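Local coordinates for Alr3790 protein (Anabaena sp., PDB 3HIX) that is of unknown function but adopts a rhodanese-like fold and, lacking a cysteine in this domain, probably does not act as a classical sulfurtransferase, at residues D18-S23 with D62-Q67; G32-P37 with S47-S52; D40-A45 with R73-E78; I55-A60 with Q67-L72. All coordinates share one frame; numbering follows the deposited sequence.

Interaction 1: residues D18-S23 with D62-Q67; sequences DVRDRS and DEQTSQ
Gln64, on the first turns of helix 62-74, reaches across to Val19 and Arg20 in the turn that follows strand 15-18. Its CG is anti to the backbone N (chi1 175°) and the chain runs straight on from there, carrying the amide over to the turn. Val19 comes alongside it, the two side chains sliding past each other in opposite directions; Val19 CG2 lies 4.2 Å from Gln64 CG, and the carbonyl Val19 O lies 4.0 Å from Gln64 CD. No hydrogen bond crosses here. Arg20 instead offers CB and CG to the amide, its side chain crossing that of Gln64 at about a right angle, with guanidinium and amide planes 79° apart. In this rhodanese-like domain the loop ahead of helix 62-74 probably corresponds to the one that carries the catalytic cysteine in active rhodaneses; no cysteine is present here. Beyond CG the arginine bends away to grip Asp18 side-on: Arg20 NE meets Asp18 OD1 at 2.9 Å, nearly straight at 169°, and Arg20 NH2 meets Asp18 OD2 at 2.7 Å, both on syn lone pairs. Arg20 N also donates to Asp18 OD1, at 3.0 Å, closing an Asx turn. A leucine at Arg20 would probably leave the Asp18 carboxylate without its countercharge and the carbonyl of Gly28 without the NH2 donor. Tyr58 OH gives Asp18 OD2 a further, weak bond.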
loop_
_atom_site.group_PDB
_atom_site.type_symbol
_atom_site.label_atom_id
_atom_site.label_comp_id
_atom_site.label_asym_id
_atom_site.label_seq_id
_atom_site.Cartn_x
_atom_site.Cartn_y
_atom_site.Cartn_z
ATOM N N ASP A 18 0.826 0.474 -1.163
ATOM C CA ASP A 18 0.274 1.717 -0.630
ATOM C C ASP A 18 -1.100 1.801 -1.298
ATOM O O ASP A 18 -1.181 1.967 -2.508
ATOM C CB ASP A 18 1.147 2.916 -1.055
ATOM C CG ASP A 18 0.720 4.221 -0.400
ATOM O OD1 ASP A 18 -0.482 4.381 -0.100
ATOM O OD2 ASP A 18 1.587 5.103 -0.203
ATOM N N VAL A 19 -2.167 1.667 -0.516
ATOM C CA VAL A 19 -3.529 1.692 -1.054
ATOM C C VAL A 19 -4.211 3.054 -0.982
ATOM O O VAL A 19 -5.401 3.181 -1.276
ATOM C CB VAL A 19 -4.429 0.643 -0.350
ATOM C CG1 VAL A 19 -3.905 -0.742 -0.631
ATOM C CG2 VAL A 19 -4.489 0.902 1.159
ATOM N N ARG A 20 -3.459 4.076 -0.596
ATOM C CA ARG A 20 -4.016 5.423 -0.535
ATOM C C ARG A 20 -4.156 5.986 -1.945
ATOM O O ARG A 20 -3.689 5.394 -2.917
ATOM C CB ARG A 20 -3.104 6.342 0.283
ATOM C CG ARG A 20 -2.900 5.878 1.723
ATOM C CD ARG A 20 -1.832 6.708 2.416
ATOM N NE ARG A 20 -0.568 6.662 1.686
ATOM C CZ ARG A 20 0.433 7.521 1.866
ATOM N NH1 ARG A 20 0.325 8.489 2.764
ATOM N NH2 ARG A 20 1.523 7.446 1.113
ATOM N N ASP A 21 -4.804 7.140 -2.041
ATOM C CA ASP A 21 -5.001 7.824 -3.313
ATOM C C ASP A 21 -3.619 8.060 -3.926
ATOM O O ASP A 21 -2.678 8.408 -3.214
ATOM C CB ASP A 21 -5.690 9.163 -3.057
ATOM C CG ASP A 21 -6.540 9.613 -4.218
ATOM O OD1 ASP A 21 -7.511 8.906 -4.552
ATOM O OD2 ASP A 21 -6.239 10.680 -4.789
ATOM N N ARG A 22 -3.493 7.873 -5.235
ATOM C CA ARG A 22 -2.211 8.069 -5.906
ATOM C C ARG A 22 -1.626 9.460 -5.662
ATOM O O ARG A 22 -0.402 9.632 -5.632
ATOM C CB ARG A 22 -2.353 7.828 -7.414
ATOM C CG ARG A 22 -1.095 8.160 -8.232
ATOM C CD ARG A 22 0.133 7.420 -7.711
ATOM N NE ARG A 22 1.381 7.941 -8.263
ATOM C CZ ARG A 22 2.046 7.399 -9.278
ATOM N NH1 ARG A 22 1.587 6.303 -9.870
ATOM N NH2 ARG A 22 3.181 7.948 -9.692
ATOM N N SER A 23 -2.499 10.449 -5.492
ATOM C CA SER A 23 -2.061 11.819 -5.250
ATOM C C SER A 23 -1.321 11.859 -3.922
ATOM O O SER A 23 -0.349 12.595 -3.759
ATOM C CB SER A 23 -3.263 12.767 -5.185
ATOM O OG SER A 23 -4.009 12.561 -3.992
ATOM N N ASP A 62 -6.568 2.895 9.932
ATOM C CA ASP A 62 -6.833 1.475 10.168
ATOM C C ASP A 62 -7.981 0.957 9.306
ATOM O O ASP A 62 -7.913 -0.153 8.782
ATOM C CB ASP A 62 -7.193 1.233 11.638
ATOM C CG ASP A 62 -6.057 1.556 12.580
ATOM O OD1 ASP A 62 -5.174 2.355 12.202
ATOM O OD2 ASP A 62 -6.055 1.023 13.710
ATOM N N GLU A 63 -9.031 1.763 9.159
ATOM C CA GLU A 63 -10.195 1.343 8.386
ATOM C C GLU A 63 -9.885 1.007 6.931
ATOM O O GLU A 63 -10.242 -0.069 6.450
ATOM C CB GLU A 63 -11.301 2.411 8.433
ATOM C CG GLU A 63 -12.645 1.882 7.927
ATOM C CD GLU A 63 -13.695 2.966 7.745
ATOM O OE1 GLU A 63 -13.705 3.935 8.536
ATOM O OE2 GLU A 63 -14.522 2.838 6.816
ATOM N N GLN A 64 -9.243 1.930 6.220
ATOM C CA GLN A 64 -8.909 1.681 4.825
ATOM C C GLN A 64 -7.913 0.527 4.710
ATOM O O GLN A 64 -7.977 -0.268 3.775
ATOM C CB GLN A 64 -8.338 2.946 4.182
ATOM C CG GLN A 64 -7.848 2.763 2.763
ATOM C CD GLN A 64 -7.400 4.069 2.129
ATOM O OE1 GLN A 64 -8.198 4.778 1.517
ATOM N NE2 GLN A 64 -6.122 4.399 2.286
ATOM N N THR A 65 -6.991 0.437 5.662
ATOM C CA THR A 65 -6.002 -0.636 5.651
ATOM C C THR A 65 -6.723 -1.981 5.742
ATOM O O THR A 65 -6.518 -2.856 4.905
ATOM C CB THR A 65 -5.006 -0.456 6.816
ATOM O OG1 THR A 65 -4.297 0.774 6.626
ATOM C CG2 THR A 65 -3.998 -1.586 6.864
ATOM N N SER A 66 -7.594 -2.126 6.741
ATOM C CA SER A 66 -8.361 -3.359 6.928
ATOM C C SER A 66 -9.169 -3.709 5.689
ATOM O O SER A 66 -9.228 -4.869 5.293
ATOM C CB SER A 66 -9.316 -3.231 8.114
ATOM O OG SER A 66 -8.620 -3.305 9.337
ATOM N N GLN A 67 -9.806 -2.709 5.085
ATOM C CA GLN A 67 -10.591 -2.951 3.875
ATOM C C GLN A 67 -9.713 -3.593 2.796
ATOM O O GLN A 67 -10.082 -4.594 2.190
ATOM C CB GLN A 67 -11.176 -1.641 3.336
ATOM C CG GLN A 67 -11.865 -1.804 1.981
ATOM C CD GLN A 67 -12.363 -0.491 1.391
ATOM O OE1 GLN A 67 -12.934 -0.470 0.299
ATOM N NE2 GLN A 67 -12.149 0.607 2.108
#

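Interaction 2: residues G32-P37 with S47-S52; sequences GAMAMP and SSLEKS
Met34 CA and Ser48 CA, 10.5 Å apart, mark the nearest approach of the two backbones, so strand 34-35 and the end of helix 41-48 meet through side chains alone. This is alpha/beta packing in a rhodanese-like fold: strand 34-35 is an outermost strand of the four-stranded parallel sheet, and the chain leaving the helix folds over it. Met34 and Met36, both selenomethionine in this crystal, point toward the helix end and divide Leu49 between them. Met34 lies along Leu49, the two running past each other in opposite directions, with Met34 SE 4.2 Å from Leu49 CD2. A bend at its last torsion (chi3 70°) turns the terminal methyl of Met34 aside, and it is the selenium that does the touching. Met36 stays extended to its end (chi3 -167°) and leads with the methyl: Met36 CE sits 4.2 Å from Leu49 CD1, the other branch of the same leucine. Leu49, the first residue to leave helical geometry, is buried and also rests on Ile55 of the central sheet. Leu41 and Ala45 of helix 41-48 pack on Met36 as well. Ser48 turns its hydroxyl back to the carbonyl of Arg44, while its CB lies 4.0 Å from Met36 CE.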
loop_
_atom_site.group_PDB
_atom_site.type_symbol
_atom_site.label_atom_id
_atom_site.label_comp_id
_atom_site.label_asym_id
_atom_site.label_seq_id
_atom_site.Cartn_x
_atom_site.Cartn_y
_atom_site.Cartn_z
ATOM N N GLY A 32 10.098 1.983 -2.006
ATOM C CA GLY A 32 9.882 0.692 -2.631
ATOM C C GLY A 32 8.448 0.192 -2.656
ATOM O O GLY A 32 8.162 -0.840 -3.269
ATOM N N ALA A 33 7.539 0.899 -1.997
ATOM C CA ALA A 33 6.144 0.470 -1.982
ATOM C C ALA A 33 5.515 0.727 -3.339
ATOM O O ALA A 33 5.873 1.682 -4.026
ATOM C CB ALA A 33 5.372 1.217 -0.901
HETATM N N MSE A 34 4.576 -0.128 -3.725
HETATM C CA MSE A 34 3.883 0.014 -5.000
HETATM C C MSE A 34 2.568 0.757 -4.821
HETATM O O MSE A 34 1.860 0.555 -3.828
HETATM C CB MSE A 34 3.580 -1.356 -5.594
HETATM C CG MSE A 34 4.764 -2.287 -5.676
HETATM SE SE MSE A 34 4.176 -3.975 -6.415
HETATM C CE MSE A 34 3.851 -3.386 -8.223
ATOM N N ALA A 35 2.243 1.609 -5.787
ATOM C CA ALA A 35 1.000 2.367 -5.757
ATOM C C ALA A 35 -0.160 1.484 -6.221
ATOM O O ALA A 35 -0.223 1.081 -7.377
ATOM C CB ALA A 35 1.102 3.579 -6.659
HETATM N N MSE A 36 -1.077 1.189 -5.315
HETATM C CA MSE A 36 -2.229 0.376 -5.673
HETATM C C MSE A 36 -3.447 0.858 -4.913
HETATM O O MSE A 36 -3.874 0.243 -3.950
HETATM C CB MSE A 36 -1.953 -1.103 -5.389
HETATM C CG MSE A 36 -1.138 -1.798 -6.511
HETATM SE SE MSE A 36 -1.161 -3.741 -6.354
HETATM C CE MSE A 36 0.248 -4.173 -7.596
ATOM N N PRO A 37 -4.011 1.995 -5.335
ATOM C CA PRO A 37 -5.191 2.587 -4.706
ATOM C C PRO A 37 -6.334 1.571 -4.578
ATOM O O PRO A 37 -6.524 0.726 -5.453
ATOM C CB PRO A 37 -5.532 3.739 -5.648
ATOM C CG PRO A 37 -4.184 4.150 -6.167
ATOM C CD PRO A 37 -3.551 2.819 -6.466
ATOM N N SER A 47 -2.977 -9.159 -11.286
ATOM C CA SER A 47 -2.217 -9.236 -12.529
ATOM C C SER A 47 -0.722 -8.998 -12.351
ATOM O O SER A 47 0.062 -9.286 -13.254
ATOM C CB SER A 47 -2.761 -8.228 -13.542
ATOM O OG SER A 47 -2.391 -6.905 -13.201
ATOM N N SER A 48 -0.324 -8.486 -11.188
ATOM C CA SER A 48 1.084 -8.185 -10.948
ATOM C C SER A 48 1.777 -9.048 -9.904
ATOM O O SER A 48 3.000 -9.181 -9.921
ATOM C CB SER A 48 1.235 -6.723 -10.521
ATOM O OG SER A 48 0.566 -5.852 -11.411
ATOM N N LEU A 49 1.008 -9.632 -8.993
ATOM C CA LEU A 49 1.605 -10.419 -7.919
ATOM C C LEU A 49 1.049 -11.828 -7.786
ATOM O O LEU A 49 -0.139 -12.057 -8.008
ATOM C CB LEU A 49 1.397 -9.689 -6.589
ATOM C CG LEU A 49 1.736 -8.197 -6.543
ATOM C CD1 LEU A 49 1.195 -7.577 -5.260
ATOM C CD2 LEU A 49 3.245 -8.019 -6.635
ATOM N N GLU A 50 1.914 -12.770 -7.420
ATOM C CA GLU A 50 1.481 -14.148 -7.211
ATOM C C GLU A 50 0.830 -14.214 -5.837
ATOM O O GLU A 50 1.248 -13.525 -4.906
ATOM C CB GLU A 50 2.656 -15.126 -7.279
ATOM C CG GLU A 50 3.958 -14.609 -6.713
ATOM C CD GLU A 50 4.740 -13.817 -7.737
ATOM O OE1 GLU A 50 5.064 -14.387 -8.802
ATOM O OE2 GLU A 50 5.028 -12.630 -7.482
ATOM N N LYS A 51 -0.187 -15.058 -5.715
ATOM C CA LYS A 51 -0.931 -15.180 -4.470
ATOM C C LYS A 51 -0.172 -15.769 -3.285
ATOM O O LYS A 51 -0.647 -15.702 -2.149
ATOM C CB LYS A 51 -2.212 -15.967 -4.743
ATOM C CG LYS A 51 -3.122 -15.265 -5.747
ATOM C CD LYS A 51 -4.226 -16.179 -6.241
ATOM C CE LYS A 51 -5.005 -15.542 -7.373
ATOM N NZ LYS A 51 -5.698 -14.317 -6.924
ATOM N N SER A 52 1.002 -16.339 -3.536
ATOM C CA SER A 52 1.801 -16.915 -2.461
ATOM C C SER A 52 2.773 -15.892 -1.878
ATOM O O SER A 52 3.417 -16.144 -0.858
ATOM C CB SER A 52 2.585 -18.117 -2.983
ATOM O OG SER A 52 3.364 -17.746 -4.107
#

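Interaction 3: residues D40-A45 with R73-E78; sequences DLVDRA and RSAGFE
Two apolar pairs join helix 41-48 to the turn that ends helix 62-74. Val42 CG1, anti to the backbone N (chi1 177°), meets the methyl of Ala75, with CG1 and Ala75 CB 4.0 Å apart. One turn further along the helix, Ala45 faces Phe77: Ala45 CB is 3.8 Å from Phe77 CZ and 3.9 Å from Phe77 CE2, so the methyl sits against the far end of the ring. Both helices belong to the layer on one side of the parallel sheet of the rhodanese-like fold, and Gly76 ends helix 62-74 in a Schellman motif. Its positive phi (107°) would jam a side chain against the preceding carbonyl. Gly76 N bonds back to Arg73 O at 3.1 Å and Phe77 N to Leu72 O, also at 3.1 Å; the turn so made puts Phe77 back toward helix 41-48. The polar side of the contact is a backbone carbonyl at the ring edge: Ala45 O approaches Phe77 CZ to 3.3 Å, near the ring plane, where the slightly positive C-H rim suits an oxygen. A serine in place of Phe77 would probably leave the Ala45 methyl without the ring and Ala45 O without its C-H edge. Lys51 NZ bonds to the carbonyl of Ala75.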
loop_
_atom_site.group_PDB
_atom_site.type_symbol
_atom_site.label_atom_id
_atom_site.label_comp_id
_atom_site.label_asym_id
_atom_site.label_seq_id
_atom_site.Cartn_x
_atom_site.Cartn_y
_atom_site.Cartn_z
ATOM N N ASP A 40 -8.489 0.097 -7.500
ATOM C CA ASP A 40 -7.879 -0.795 -8.494
ATOM C C ASP A 40 -7.014 -1.894 -7.889
ATOM O O ASP A 40 -6.374 -2.655 -8.607
ATOM C CB ASP A 40 -7.023 0.006 -9.475
ATOM C CG ASP A 40 -7.853 0.778 -10.470
ATOM O OD1 ASP A 40 -8.680 0.148 -11.163
ATOM O OD2 ASP A 40 -7.676 2.011 -10.561
ATOM N N LEU A 41 -7.016 -1.985 -6.566
ATOM C CA LEU A 41 -6.202 -2.962 -5.856
ATOM C C LEU A 41 -6.314 -4.422 -6.295
ATOM O O LEU A 41 -5.322 -5.028 -6.697
ATOM C CB LEU A 41 -6.482 -2.867 -4.365
ATOM C CG LEU A 41 -5.709 -3.832 -3.470
ATOM C CD1 LEU A 41 -4.197 -3.657 -3.640
ATOM C CD2 LEU A 41 -6.130 -3.573 -2.044
ATOM N N VAL A 42 -7.505 -5.002 -6.206
ATOM C CA VAL A 42 -7.651 -6.398 -6.596
ATOM C C VAL A 42 -7.196 -6.643 -8.035
ATOM O O VAL A 42 -6.500 -7.616 -8.297
ATOM C CB VAL A 42 -9.104 -6.892 -6.424
ATOM C CG1 VAL A 42 -9.222 -8.333 -6.912
ATOM C CG2 VAL A 42 -9.508 -6.807 -4.964
ATOM N N ASP A 43 -7.575 -5.769 -8.964
ATOM C CA ASP A 43 -7.169 -5.924 -10.363
ATOM C C ASP A 43 -5.657 -5.918 -10.523
ATOM O O ASP A 43 -5.072 -6.856 -11.063
ATOM C CB ASP A 43 -7.743 -4.798 -11.223
ATOM C CG ASP A 43 -9.227 -4.929 -11.438
ATOM O OD1 ASP A 43 -9.755 -6.055 -11.316
ATOM O OD2 ASP A 43 -9.864 -3.904 -11.752
ATOM N N ARG A 44 -5.025 -4.854 -10.047
ATOM C CA ARG A 44 -3.578 -4.732 -10.169
ATOM C C ARG A 44 -2.789 -5.838 -9.473
ATOM O O ARG A 44 -1.852 -6.390 -10.053
ATOM C CB ARG A 44 -3.118 -3.376 -9.644
ATOM C CG ARG A 44 -3.608 -2.197 -10.457
ATOM C CD ARG A 44 -2.970 -0.924 -9.947
ATOM N NE ARG A 44 -3.397 0.253 -10.696
ATOM C CZ ARG A 44 -2.972 1.485 -10.437
ATOM N NH1 ARG A 44 -2.112 1.691 -9.448
ATOM N NH2 ARG A 44 -3.402 2.508 -11.162
ATOM N N ALA A 45 -3.155 -6.151 -8.234
ATOM C CA ALA A 45 -2.463 -7.199 -7.494
ATOM C C ALA A 45 -2.638 -8.558 -8.172
ATOM O O ALA A 45 -1.704 -9.357 -8.234
ATOM C CB ALA A 45 -2.979 -7.258 -6.068
ATOM N N ARG A 73 -7.272 -10.799 0.688
ATOM C CA ARG A 73 -7.432 -12.158 1.188
ATOM C C ARG A 73 -8.626 -12.820 0.511
ATOM O O ARG A 73 -8.570 -14.000 0.166
ATOM C CB ARG A 73 -7.613 -12.161 2.704
ATOM C CG ARG A 73 -6.357 -11.787 3.465
ATOM C CD ARG A 73 -6.561 -11.904 4.967
ATOM N NE ARG A 73 -5.373 -11.486 5.707
ATOM C CZ ARG A 73 -5.376 -11.145 6.991
ATOM N NH1 ARG A 73 -6.506 -11.178 7.684
ATOM N NH2 ARG A 73 -4.254 -10.744 7.576
ATOM N N SER A 74 -9.704 -12.064 0.315
ATOM C CA SER A 74 -10.883 -12.620 -0.335
ATOM C C SER A 74 -10.584 -12.922 -1.799
ATOM O O SER A 74 -11.259 -13.737 -2.418
ATOM C CB SER A 74 -12.067 -11.653 -0.235
ATOM O OG SER A 74 -12.488 -11.510 1.110
ATOM N N ALA A 75 -9.565 -12.270 -2.351
ATOM C CA ALA A 75 -9.189 -12.487 -3.745
ATOM C C ALA A 75 -8.280 -13.701 -3.908
ATOM O O ALA A 75 -7.922 -14.073 -5.024
ATOM C CB ALA A 75 -8.503 -11.250 -4.306
ATOM N N GLY A 76 -7.897 -14.312 -2.793
ATOM C CA GLY A 76 -7.042 -15.479 -2.876
ATOM C C GLY A 76 -5.595 -15.292 -2.463
ATOM O O GLY A 76 -4.813 -16.228 -2.568
ATOM N N PHE A 77 -5.214 -14.103 -2.001
ATOM C CA PHE A 77 -3.830 -13.909 -1.568
ATOM C C PHE A 77 -3.655 -14.560 -0.199
ATOM O O PHE A 77 -4.347 -14.222 0.764
ATOM C CB PHE A 77 -3.482 -12.422 -1.545
ATOM C CG PHE A 77 -3.200 -11.859 -2.912
ATOM C CD1 PHE A 77 -1.912 -11.904 -3.450
ATOM C CD2 PHE A 77 -4.234 -11.356 -3.696
ATOM C CE1 PHE A 77 -1.663 -11.458 -4.761
ATOM C CE2 PHE A 77 -3.999 -10.913 -4.999
ATOM C CZ PHE A 77 -2.709 -10.966 -5.534
ATOM N N GLU A 78 -2.735 -15.517 -0.139
ATOM C CA GLU A 78 -2.472 -16.294 1.071
ATOM C C GLU A 78 -1.801 -15.575 2.240
ATOM O O GLU A 78 -2.036 -15.933 3.392
ATOM C CB GLU A 78 -1.664 -17.553 0.697
ATOM C CG GLU A 78 -1.185 -18.392 1.877
ATOM C CD GLU A 78 -0.342 -19.598 1.458
ATOM O OE1 GLU A 78 0.258 -19.569 0.362
ATOM O OE2 GLU A 78 -0.264 -20.570 2.239
#

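Interaction 4: residues I55-A60 with Q67-L72; sequences IYVYGA and QAVNLL
Val57 is turned with CG1 anti to its carbonyl carbon (chi1 -49°), which wedges CG2 between the backbone N and the carbonyl carbon and aims both methyls at helix 62-74. In Val69, chi1 of 178° sets CG2 beside the backbone N, on the side from which Val57 comes. The two CG2 atoms of Val57 and Val69 stand only 3.2 Å apart, closer than two methyls normally come, so the exact placing of this pair is doubtful. Val57 CG1 takes a different partner: it meets Leu72 CD1 at 3.7 Å, the two side chains reaching toward each other tip to tip. Leu72 lies one helical turn after Val69, so the valine is held by one methyl at each of two successive turns. The same Leu72 CD1 also borders Ile55, whose CG2 is 4.5 Å away, a looser touch. All four residues are buried, and the contact is wholly apolar. Strand 55-58 and helix 67-72 run nearly antiparallel, at 147° with axes 8.7 Å apart at their closest, as expected in a right-handed beta-alpha-beta crossover that goes on to strand 80-82. Val69 and Leu72 both pack on Val80 of that next strand, Leu17 of strand 15-18 lies against Ile55 and Val57, and Leu41 and Ala45 of helix 41-48 cover Leu72.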
loop_
_atom_site.group_PDB
_atom_site.type_symbol
_atom_site.label_atom_id
_atom_site.label_comp_id
_atom_site.label_asym_id
_atom_site.label_seq_id
_atom_site.Cartn_x
_atom_site.Cartn_y
_atom_site.Cartn_z
ATOM N N ILE A 55 2.660 -10.098 1.323
ATOM C CA ILE A 55 2.287 -8.727 1.011
ATOM C C ILE A 55 1.978 -7.931 2.266
ATOM O O ILE A 55 1.308 -8.411 3.179
ATOM C CB ILE A 55 1.058 -8.702 0.078
ATOM C CG1 ILE A 55 1.396 -9.438 -1.221
ATOM C CG2 ILE A 55 0.649 -7.270 -0.225
ATOM C CD1 ILE A 55 0.212 -9.679 -2.122
ATOM N N TYR A 56 2.486 -6.709 2.309
ATOM C CA TYR A 56 2.262 -5.841 3.443
ATOM C C TYR A 56 1.597 -4.588 2.904
ATOM O O TYR A 56 2.090 -3.953 1.970
ATOM C CB TYR A 56 3.594 -5.569 4.135
ATOM C CG TYR A 56 4.104 -6.823 4.811
ATOM C CD1 TYR A 56 3.950 -7.011 6.185
ATOM C CD2 TYR A 56 4.634 -7.873 4.059
ATOM C CE1 TYR A 56 4.304 -8.220 6.792
ATOM C CE2 TYR A 56 4.986 -9.085 4.652
ATOM C CZ TYR A 56 4.816 -9.253 6.017
ATOM O OH TYR A 56 5.127 -10.462 6.601
ATOM N N VAL A 57 0.447 -4.262 3.475
ATOM C CA VAL A 57 -0.308 -3.116 3.013
ATOM C C VAL A 57 -0.523 -2.042 4.058
ATOM O O VAL A 57 -0.585 -2.317 5.260
ATOM C CB VAL A 57 -1.703 -3.548 2.509
ATOM C CG1 VAL A 57 -1.579 -4.714 1.550
ATOM C CG2 VAL A 57 -2.570 -3.930 3.676
ATOM N N TYR A 58 -0.631 -0.811 3.576
ATOM C CA TYR A 58 -0.905 0.322 4.433
ATOM C C TYR A 58 -1.743 1.294 3.626
ATOM O O TYR A 58 -1.577 1.427 2.412
ATOM C CB TYR A 58 0.397 0.987 4.945
ATOM C CG TYR A 58 1.200 1.778 3.931
ATOM C CD1 TYR A 58 1.059 3.163 3.827
ATOM C CD2 TYR A 58 2.145 1.153 3.121
ATOM C CE1 TYR A 58 1.847 3.907 2.943
ATOM C CE2 TYR A 58 2.935 1.884 2.232
ATOM C CZ TYR A 58 2.781 3.258 2.148
ATOM O OH TYR A 58 3.547 3.971 1.262
ATOM N N GLY A 59 -2.691 1.924 4.301
ATOM C CA GLY A 59 -3.543 2.898 3.656
ATOM C C GLY A 59 -3.592 4.086 4.592
ATOM O O GLY A 59 -2.731 4.220 5.455
ATOM N N ALA A 60 -4.594 4.941 4.430
ATOM C CA ALA A 60 -4.742 6.118 5.273
ATOM C C ALA A 60 -5.691 5.832 6.428
ATOM O O ALA A 60 -6.868 6.185 6.375
ATOM C CB ALA A 60 -5.263 7.271 4.442
ATOM N N GLN A 67 -9.806 -2.709 5.085
ATOM C CA GLN A 67 -10.591 -2.951 3.875
ATOM C C GLN A 67 -9.713 -3.593 2.796
ATOM O O GLN A 67 -10.082 -4.594 2.190
ATOM C CB GLN A 67 -11.176 -1.641 3.336
ATOM C CG GLN A 67 -11.865 -1.804 1.981
ATOM C CD GLN A 67 -12.363 -0.491 1.391
ATOM O OE1 GLN A 67 -12.934 -0.470 0.299
ATOM N NE2 GLN A 67 -12.149 0.607 2.108
ATOM N N ALA A 68 -8.544 -3.008 2.563
ATOM C CA ALA A 68 -7.616 -3.527 1.559
ATOM C C ALA A 68 -7.156 -4.959 1.865
ATOM O O ALA A 68 -7.110 -5.812 0.976
ATOM C CB ALA A 68 -6.409 -2.588 1.446
ATOM N N VAL A 69 -6.828 -5.236 3.125
ATOM C CA VAL A 69 -6.377 -6.576 3.497
ATOM C C VAL A 69 -7.483 -7.601 3.277
ATOM O O VAL A 69 -7.230 -8.706 2.818
ATOM C CB VAL A 69 -5.940 -6.638 4.972
ATOM C CG1 VAL A 69 -5.529 -8.057 5.333
ATOM C CG2 VAL A 69 -4.779 -5.685 5.208
ATOM N N ASN A 70 -8.710 -7.230 3.620
ATOM C CA ASN A 70 -9.847 -8.126 3.449
ATOM C C ASN A 70 -10.084 -8.381 1.952
ATOM O O ASN A 70 -10.342 -9.510 1.542
ATOM C CB ASN A 70 -11.092 -7.522 4.122
ATOM C CG ASN A 70 -11.004 -7.543 5.647
ATOM O OD1 ASN A 70 -11.694 -6.784 6.333
ATOM N ND2 ASN A 70 -10.163 -8.421 6.183
ATOM N N LEU A 71 -9.984 -7.336 1.138
ATOM C CA LEU A 71 -10.161 -7.484 -0.308
ATOM C C LEU A 71 -9.127 -8.433 -0.922
ATOM O O LEU A 71 -9.459 -9.259 -1.766
ATOM C CB LEU A 71 -10.044 -6.130 -1.008
ATOM C CG LEU A 71 -11.225 -5.173 -0.912
ATOM C CD1 LEU A 71 -10.802 -3.790 -1.351
ATOM C CD2 LEU A 71 -12.367 -5.695 -1.771
ATOM N N LEU A 72 -7.872 -8.310 -0.499
ATOM C CA LEU A 72 -6.809 -9.157 -1.042
ATOM C C LEU A 72 -6.946 -10.601 -0.581
ATOM O O LEU A 72 -6.759 -11.530 -1.367
ATOM C CB LEU A 72 -5.430 -8.605 -0.647
ATOM C CG LEU A 72 -5.052 -7.278 -1.321
ATOM C CD1 LEU A 72 -3.768 -6.730 -0.701
ATOM C CD2 LEU A 72 -4.881 -7.490 -2.825
#

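In the fold
Helix 62-74 takes part in interactions 1, 4 and 3, from its first turns to the loop beyond. Interactions 1 and 4 lie closest, with centres about 7 Å apart: Val19 N probably bonds to Tyr58 O, 3.0 Å away, just where strand 15-18 ends. Interaction 2 joins interaction 1 through the sheet, with Asp18 N 2.9 Å from Met34 O, and interaction 3 where Lys51 O lies 2.9 Å from Glu78 N. Ile55 CD1, 3.9 Å from Leu49 CD1 and 3.4 Å from Phe77 CD1, connects interactions 2, 3 and 4. A manganese ion lies about 11 Å from the Arg20 side chain; Asp27 with His102 and His104, and His103 with His105, bind manganese, the histidines all from the purification tag.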